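Local atomic coordinates of precorrin-6Y C5,15-methyltransferase (Corynebacterium diphtheriae, PDB entry 3HM2), a protein that probably transfers methyl groups from S-adenosyl-L-methionine to a precorrin in cobalamin biosynthesis, this chain being its C-terminal methyltransferase domain. Residues V124-T129 with V170-V175; Q11-L16 with F150-E155. One frame throughout, in Å; residues are numbered along the deposited sequence. Where two conformers were deposited one is given.

How the contacts relate
Both contacts lie in the antiparallel half of the sheet. Contact 1 joins two neighbouring strands inside the sheet, its centre about 9 Å from the centre of the chain. Contact 2 lies farther out, its centre about 15 Å from that of the chain, and lays helix 9-21 on the outermost strand of this chain. Both are largely buried, contact 2 with the third subunit packing against it. Contact 1 runs on backbone hydrogen bonds and one amide pair; contact 2 has no hydrogen bond and relies on apolar packing, a CH-pi contact and a loose approach of two histidine rings. They meet where Val170 and Phe150 pair through their backbones and Asn126 touches Val13.

Contact 1 (V124-T129 with V170-V175); sequences VANAVT and VHQWTV
Strands 122-127 and 162-176 pair here in the antiparallel part of the seven-stranded sheet, whose order 3-2-1-4-5-7-6 is that of class I AdoMet-dependent methyltransferases. Strand 122-127 is the last of the parallel set, and residues 124-127 and 170-175 run antiparallel at 165°.

Backbone bonds come in two reciprocal pairs. Ala127 and His171 form one hydrogen-bonded pair: Ala127 N gives to His171 O (2.7 Å), and His171 N gives to Ala127 O (2.8 Å). Ala125 and Trp173 form the other, with Trp173 N on a lone pair of Ala125 O at 2.9 Å. Between them, Gln172 CA also approaches Ala125 O at 3.0 Å, a CA-H...O contact.

Side chains alternate between the faces. Ala127, His171 and Trp173 touch helix 130-143, while Leu104 touches Ala125 and Ala127. Ala127 CB meets His171 CB at 4.0 Å, and the rings of His171 and Trp173 lead away from strand 122-127. Val124, Asn126, Gln172 and Thr174 are on the face toward helix 9-21. Val124 and Thr174 lie side by side, with Val124 CG2 3.5 Å from Thr174 OG1.

The side-chain polar bond joins Asn126 and Gln172. Gln172 CG is anti to the backbone N, so its extended chain runs alongside Asn126. The two amide planes are nearly coplanar, 7° apart. Gln172 NE2 thus gives its N-H to a lone pair of Asn126 OD1 at 2.9 Å, with 163° at the hydrogen.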
ATOM      1  N   VAL A 124       1.151  23.490   1.360  1.00 30.58           N
ATOM      2  CA  VAL A 124       0.890  22.064   1.323  1.00 24.00           C
ATOM      3  C   VAL A 124      -0.167  21.764   0.279  1.00 25.02           C
ATOM      4  O   VAL A 124      -1.227  22.364   0.284  1.00 26.47           O
ATOM      5  CB  VAL A 124       0.437  21.615   2.684  1.00 27.51           C
ATOM      6  CG1 VAL A 124       0.763  20.142   2.895  1.00 37.65           C
ATOM      7  CG2 VAL A 124       1.147  22.465   3.723  1.00 28.71           C
ATOM      8  N   ALA A 125       0.148  20.867  -0.652  1.00 35.77           N
ATOM      9  CA  ALA A 125      -0.770  20.518  -1.744  1.00 38.31           C
ATOM     10  C   ALA A 125      -1.148  19.028  -1.784  1.00 32.05           C
ATOM     11  O   ALA A 125      -0.420  18.179  -1.292  1.00 27.04           O
ATOM     12  CB  ALA A 125      -0.198  20.965  -3.091  1.00 31.17           C
ATOM     13  N   ASN A 126      -2.314  18.745  -2.358  1.00 32.89           N
ATOM     14  CA  ASN A 126      -2.836  17.399  -2.480  1.00 22.58           C
ATOM     15  C   ASN A 126      -3.071  17.078  -3.905  1.00 33.30           C
ATOM     16  O   ASN A 126      -3.562  17.920  -4.664  1.00 37.65           O
ATOM     17  CB  ASN A 126      -4.180  17.270  -1.795  1.00 30.42           C
ATOM     18  CG  ASN A 126      -4.048  16.916  -0.360  1.00 36.65           C
ATOM     19  OD1 ASN A 126      -2.951  16.954   0.195  1.00 32.09           O
ATOM     20  ND2 ASN A 126      -5.163  16.567   0.267  1.00 40.54           N
ATOM     21  N   ALA A 127      -2.761  15.834  -4.251  1.00 31.90           N
ATOM     22  CA  ALA A 127      -2.931  15.313  -5.592  1.00 37.82           C
ATOM     23  C   ALA A 127      -3.593  13.976  -5.412  1.00 39.84           C
ATOM     24  O   ALA A 127      -3.402  13.328  -4.396  1.00 32.53           O
ATOM     25  CB  ALA A 127      -1.562  15.134  -6.299  1.00 31.57           C
ATOM     26  N   VAL A 128      -4.339  13.532  -6.411  1.00 49.90           N
ATOM     27  CA  VAL A 128      -5.128  12.329  -6.242  1.00 39.23           C
ATOM     28  C   VAL A 128      -5.087  11.533  -7.533  1.00 36.83           C
ATOM     29  O   VAL A 128      -5.598  10.427  -7.620  1.00 46.74           O
ATOM     30  CB  VAL A 128      -6.553  12.739  -5.958  1.00 43.62           C
ATOM     31  CG1 VAL A 128      -7.000  13.674  -7.056  1.00 42.39           C
ATOM     32  CG2 VAL A 128      -7.464  11.524  -5.840  1.00 45.13           C
ATOM     33  N   THR A 129      -4.475  12.121  -8.546  1.00 37.41           N
ATOM     34  CA  THR A 129      -4.391  11.502  -9.853  1.00 35.30           C
ATOM     35  C   THR A 129      -2.935  11.515 -10.199  1.00 41.76           C
ATOM     36  O   THR A 129      -2.145  12.190  -9.524  1.00 37.97           O
ATOM     37  CB  THR A 129      -5.069  12.351 -10.950  1.00 35.48           C
ATOM     38  OG1 THR A 129      -4.406  13.612 -11.036  1.00 24.68           O
ATOM     39  CG2 THR A 129      -6.536  12.571 -10.667  1.00 39.25           C
ATOM     40  N   VAL A 170      -3.173   9.413  -2.213  1.00 37.67           N
ATOM     41  CA  VAL A 170      -3.252  10.852  -2.143  1.00 29.50           C
ATOM     42  C   VAL A 170      -1.835  11.313  -1.969  1.00 32.64           C
ATOM     43  O   VAL A 170      -1.102  10.774  -1.135  1.00 27.42           O
ATOM     44  CB  VAL A 170      -4.073  11.295  -0.934  1.00 31.15           C
ATOM     45  CG1 VAL A 170      -3.852  12.776  -0.656  1.00 27.07           C
ATOM     46  CG2 VAL A 170      -5.554  10.969  -1.154  1.00 28.85           C
ATOM     47  N   HIS A 171      -1.430  12.279  -2.782  1.00 37.11           N
ATOM     48  CA  HIS A 171      -0.073  12.783  -2.695  1.00 33.00           C
ATOM     49  C   HIS A 171      -0.088  14.158  -2.109  1.00 33.72           C
ATOM     50  O   HIS A 171      -0.997  14.961  -2.357  1.00 28.97           O
ATOM     51  CB  HIS A 171       0.663  12.702  -4.042  1.00 37.90           C
ATOM     52  CG  HIS A 171       0.946  11.293  -4.457  1.00 34.83           C
ATOM     53  ND1 HIS A 171      -0.039  10.446  -4.921  1.00 37.19           N
ATOM     54  CD2 HIS A 171       2.080  10.557  -4.392  1.00 37.85           C
ATOM     55  CE1 HIS A 171       0.485   9.258  -5.149  1.00 42.59           C
ATOM     56  NE2 HIS A 171       1.772   9.301  -4.842  1.00 40.90           N
ATOM     57  N   GLN A 172       0.909  14.393  -1.270  1.00 39.62           N
ATOM     58  CA  GLN A 172       0.961  15.614  -0.507  1.00 34.33           C
ATOM     59  C   GLN A 172       2.330  16.207  -0.581  1.00 29.96           C
ATOM     60  O   GLN A 172       3.334  15.596  -0.215  1.00 29.08           O
ATOM     61  CB  GLN A 172       0.556  15.394   0.953  1.00 25.48           C
ATOM     62  CG  GLN A 172       0.013  16.639   1.593  1.00 33.11           C
ATOM     63  CD  GLN A 172      -0.672  16.352   2.896  1.00 42.87           C
ATOM     64  OE1 GLN A 172      -0.024  16.207   3.944  1.00 39.86           O
ATOM     65  NE2 GLN A 172      -1.997  16.274   2.850  1.00 36.63           N
ATOM     66  N   TRP A 173       2.342  17.430  -1.070  1.00 38.24           N
ATOM     67  CA  TRP A 173       3.532  18.237  -1.090  1.00 33.17           C
ATOM     68  C   TRP A 173       3.418  19.290   0.012  1.00 27.35           C
ATOM     69  O   TRP A 173       2.471  20.068   0.040  1.00 28.98           O
ATOM     70  CB  TRP A 173       3.700  18.847  -2.490  1.00 33.48           C
ATOM     71  CG  TRP A 173       5.020  19.464  -2.708  1.00 31.74           C
ATOM     72  CD1 TRP A 173       6.230  18.991  -2.283  1.00 34.89           C
ATOM     73  CD2 TRP A 173       5.279  20.686  -3.385  1.00 31.36           C
ATOM     74  NE1 TRP A 173       7.230  19.857  -2.648  1.00 30.54           N
ATOM     75  CE2 TRP A 173       6.674  20.905  -3.332  1.00 37.32           C
ATOM     76  CE3 TRP A 173       4.471  21.630  -4.014  1.00 30.11           C
ATOM     77  CZ2 TRP A 173       7.279  22.027  -3.901  1.00 39.81           C
ATOM     78  CZ3 TRP A 173       5.072  22.742  -4.583  1.00 41.59           C
ATOM     79  CH2 TRP A 173       6.469  22.930  -4.518  1.00 43.73           C
ATOM     80  N   THR A 174       4.354  19.257   0.959  1.00 28.14           N
ATOM     81  CA  THR A 174       4.522  20.344   1.905  1.00 26.94           C
ATOM     82  C   THR A 174       5.901  20.989   1.785  1.00 32.71           C
ATOM     83  O   THR A 174       6.925  20.314   1.662  1.00 34.19           O
ATOM     84  CB  THR A 174       4.325  19.913   3.335  1.00 28.00           C
ATOM     85  OG1 THR A 174       4.362  21.073   4.163  1.00 31.45           O
ATOM     86  CG2 THR A 174       5.439  19.024   3.756  1.00 34.54           C
ATOM     87  N   VAL A 175       5.929  22.314   1.842  1.00 31.48           N
ATOM     88  CA  VAL A 175       7.166  23.040   1.590  1.00 26.81           C
ATOM     89  C   VAL A 175       7.291  24.357   2.426  1.00 41.04           C
ATOM     90  O   VAL A 175       6.307  24.849   3.013  1.00 36.16           O
ATOM     91  CB  VAL A 175       7.334  23.239   0.041  1.00 34.41           C
ATOM     92  CG1 VAL A 175       6.150  24.027  -0.539  1.00 28.53           C
ATOM     93  CG2 VAL A 175       8.697  23.853  -0.327  1.00 30.63           C
TER

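Contact 2 (Q11-L16 with F150-E155); sequences QHVRAL and FAISHE
Helix 9-21 packs across one face of strand 146-157, the outermost strand of this chain's sheet. The axes of helix 11-16 and strand 150-155 run roughly antiparallel, at 148°, and pass 10.6 Å apart. Side chains alone bridge this distance, and no hydrogen bond links the two segments.

Leu16 and Phe150 reach toward each other, tip to tip. Leu16 CG is anti to its carbonyl carbon (chi1 -69°), and CD1 is the branch that touches. This methyl sits over one face of the Phe150 ring, 3.9 Å from the centroid and 14° off the normal. That is a CH-pi contact. It lies nearest the ring atoms CG and CD2.

Two residues along the strand, on the same side, Ile152 touches both His12 and Val13 with CD1. Ile152 CD1 lies 4.2 Å from His12 CB and 4.4 Å from Val13 CG2. Phe150, Ile152 and His154 point toward the helix, as the alternation of a beta strand requires.

In this methyltransferase fold the strand belongs to the antiparallel end of the sheet. Here it also pairs in an antiparallel ladder with a strand of the third subunit, so the sheet continues across the interface. The ring of His12 meets Phe150 of that subunit edge-to-face.

The two histidine rings approach loosely, edge to edge. His12 CD2 is 4.4 Å from His154 CE1. His154 ND1 is hydrogen-bonded to Ser148 OG of the third subunit.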
ATOM      1  N   GLN A  11     -12.507  12.751   6.192  1.00 56.74           N
ATOM      2  CA  GLN A  11     -12.088  13.255   7.496  1.00 54.04           C
ATOM      3  C   GLN A  11     -10.577  13.111   7.667  1.00 51.67           C
ATOM      4  O   GLN A  11      -9.895  14.076   8.002  1.00 50.07           O
ATOM      5  CB  GLN A  11     -12.793  12.509   8.628  1.00 65.71           C
ATOM      6  CG  GLN A  11     -12.142  12.737  10.002  1.00 68.16           C
ATOM      7  CD  GLN A  11     -12.482  11.654  11.022  1.00 65.43           C
ATOM      8  OE1 GLN A  11     -13.549  11.041  10.964  1.00 74.41           O
ATOM      9  NE2 GLN A  11     -11.570  11.414  11.961  1.00 57.80           N
ATOM     10  N   HIS A  12     -10.073  11.898   7.436  1.00 49.23           N
ATOM     11  CA  HIS A  12      -8.660  11.543   7.629  1.00 48.29           C
ATOM     12  C   HIS A  12      -7.669  12.312   6.747  1.00 51.73           C
ATOM     13  O   HIS A  12      -6.507  12.530   7.135  1.00 46.91           O
ATOM     14  CB  HIS A  12      -8.455  10.037   7.427  1.00 49.51           C
ATOM     15  CG  HIS A  12      -8.888   9.204   8.597  1.00 54.79           C
ATOM     16  ND1 HIS A  12      -8.542   9.505   9.896  1.00 48.09           N
ATOM     17  CD2 HIS A  12      -9.621   8.067   8.658  1.00 51.50           C
ATOM     18  CE1 HIS A  12      -9.048   8.598  10.709  1.00 48.50           C
ATOM     19  NE2 HIS A  12      -9.706   7.710   9.983  1.00 49.82           N
ATOM     20  N   VAL A  13      -8.129  12.707   5.560  1.00 49.18           N
ATOM     21  CA  VAL A  13      -7.310  13.489   4.633  1.00 51.81           C
ATOM     22  C   VAL A  13      -7.184  14.950   5.082  1.00 43.96           C
ATOM     23  O   VAL A  13      -6.107  15.554   4.976  1.00 36.93           O
ATOM     24  CB  VAL A  13      -7.845  13.391   3.182  1.00 59.47           C
ATOM     25  CG1 VAL A  13      -7.197  14.457   2.276  1.00 54.38           C
ATOM     26  CG2 VAL A  13      -7.627  11.974   2.637  1.00 42.90           C
ATOM     27  N   ARG A  14      -8.295  15.499   5.568  0.50 39.92           N
ATOM     28  CA  ARG A  14      -8.306  16.792   6.250  0.50 37.45           C
ATOM     29  C   ARG A  14      -7.281  16.816   7.387  0.50 33.68           C
ATOM     30  O   ARG A  14      -6.460  17.722   7.479  0.50 34.30           O
ATOM     31  CB  ARG A  14      -9.719  17.086   6.772  0.50 37.97           C
ATOM     32  CG  ARG A  14      -9.786  17.659   8.181  0.50 39.64           C
ATOM     33  CD  ARG A  14     -11.102  18.400   8.447  0.50 40.14           C
ATOM     34  NE  ARG A  14     -12.219  17.509   8.748  0.50 41.08           N
ATOM     35  CZ  ARG A  14     -13.041  17.003   7.832  0.50 46.76           C
ATOM     36  NH1 ARG A  14     -12.869  17.294   6.544  0.50 42.04           N
ATOM     37  NH2 ARG A  14     -14.037  16.203   8.200  0.50 46.93           N
ATOM     38  N   ALA A  15      -7.327  15.802   8.242  1.00 34.86           N
ATOM     39  CA  ALA A  15      -6.390  15.674   9.359  1.00 38.24           C
ATOM     40  C   ALA A  15      -4.932  15.779   8.933  1.00 23.22           C
ATOM     41  O   ALA A  15      -4.186  16.549   9.499  1.00 34.41           O
ATOM     42  CB  ALA A  15      -6.620  14.355  10.095  1.00 37.71           C
ATOM     43  N   LEU A  16      -4.522  15.003   7.943  1.00 28.09           N
ATOM     44  CA  LEU A  16      -3.114  14.995   7.525  1.00 26.05           C
ATOM     45  C   LEU A  16      -2.687  16.320   6.919  1.00 29.52           C
ATOM     46  O   LEU A  16      -1.527  16.737   7.036  1.00 26.65           O
ATOM     47  CB  LEU A  16      -2.855  13.870   6.546  1.00 22.05           C
ATOM     48  CG  LEU A  16      -2.957  12.502   7.197  1.00 30.44           C
ATOM     49  CD1 LEU A  16      -3.276  11.377   6.186  1.00 34.56           C
ATOM     50  CD2 LEU A  16      -1.670  12.228   7.953  1.00 30.35           C
ATOM     51  N   PHE A 150      -0.477   8.720   0.898  1.00 31.44           N
ATOM     52  CA  PHE A 150      -1.391   8.023   1.801  1.00 38.57           C
ATOM     53  C   PHE A 150      -2.386   7.081   1.110  1.00 40.34           C
ATOM     54  O   PHE A 150      -3.163   7.501   0.257  1.00 37.40           O
ATOM     55  CB  PHE A 150      -2.117   9.040   2.681  1.00 35.43           C
ATOM     56  CG  PHE A 150      -1.238  10.179   3.127  1.00 43.30           C
ATOM     57  CD1 PHE A 150      -1.331  11.428   2.520  1.00 42.78           C
ATOM     58  CD2 PHE A 150      -0.302   9.996   4.140  1.00 43.58           C
ATOM     59  CE1 PHE A 150      -0.517  12.476   2.922  1.00 43.64           C
ATOM     60  CE2 PHE A 150       0.522  11.046   4.551  1.00 50.50           C
ATOM     61  CZ  PHE A 150       0.415  12.287   3.937  1.00 46.12           C
ATOM     62  N   ALA A 151      -2.343   5.799   1.476  1.00 37.15           N
ATOM     63  CA  ALA A 151      -3.358   4.855   1.037  1.00 34.32           C
ATOM     64  C   ALA A 151      -4.089   4.409   2.263  1.00 30.56           C
ATOM     65  O   ALA A 151      -3.500   3.762   3.108  1.00 31.94           O
ATOM     66  CB  ALA A 151      -2.736   3.665   0.326  1.00 33.45           C
ATOM     67  N   ILE A 152      -5.372   4.767   2.350  1.00 32.04           N
ATOM     68  CA  ILE A 152      -6.218   4.511   3.522  1.00 34.61           C
ATOM     69  C   ILE A 152      -7.314   3.496   3.217  1.00 40.88           C
ATOM     70  O   ILE A 152      -8.036   3.639   2.228  1.00 40.74           O
ATOM     71  CB  ILE A 152      -6.896   5.815   4.003  1.00 39.88           C
ATOM     72  CG1 ILE A 152      -5.852   6.754   4.648  1.00 45.95           C
ATOM     73  CG2 ILE A 152      -8.057   5.492   4.952  1.00 34.72           C
ATOM     74  CD1 ILE A 152      -6.072   8.269   4.434  1.00 26.09           C
ATOM     75  N   SER A 153      -7.441   2.474   4.065  1.00 32.63           N
ATOM     76  CA  SER A 153      -8.457   1.446   3.859  1.00 31.49           C
ATOM     77  C   SER A 153      -9.452   1.389   5.022  1.00 29.10           C
ATOM     78  O   SER A 153      -9.138   1.799   6.129  1.00 26.02           O
ATOM     79  CB  SER A 153      -7.807   0.065   3.659  1.00 38.38           C
ATOM     80  OG  SER A 153      -6.784   0.106   2.685  1.00 36.48           O
ATOM     81  N   HIS A 154     -10.652   0.880   4.747  1.00 31.02           N
ATOM     82  CA  HIS A 154     -11.701   0.719   5.745  1.00 28.68           C
ATOM     83  C   HIS A 154     -12.358  -0.646   5.523  1.00 27.10           C
ATOM     84  O   HIS A 154     -12.365  -1.148   4.417  1.00 26.97           O
ATOM     85  CB  HIS A 154     -12.760   1.815   5.576  1.00 43.10           C
ATOM     86  CG  HIS A 154     -12.192   3.184   5.345  1.00 45.13           C
ATOM     87  ND1 HIS A 154     -11.620   3.936   6.349  1.00 45.82           N
ATOM     88  CD2 HIS A 154     -12.118   3.940   4.223  1.00 49.00           C
ATOM     89  CE1 HIS A 154     -11.213   5.094   5.856  1.00 47.03           C
ATOM     90  NE2 HIS A 154     -11.504   5.122   4.566  1.00 47.49           N
ATOM     91  N   GLU A 155     -12.905  -1.254   6.566  1.00 31.63           N
ATOM     92  CA  GLU A 155     -13.610  -2.513   6.399  1.00 33.94           C
ATOM     93  C   GLU A 155     -14.754  -2.405   5.404  1.00 31.20           C
ATOM     94  O   GLU A 155     -15.402  -1.374   5.274  1.00 40.30           O
ATOM     95  CB  GLU A 155     -14.119  -3.041   7.735  1.00 38.99           C
ATOM     96  CG  GLU A 155     -14.351  -1.978   8.761  1.00 38.77           C
ATOM     97  CD  GLU A 155     -15.352  -2.426   9.783  1.00 44.48           C
ATOM     98  OE1 GLU A 155     -15.183  -2.085  10.985  1.00 40.95           O
ATOM     99  OE2 GLU A 155     -16.299  -3.134   9.364  1.00 41.20           O
TER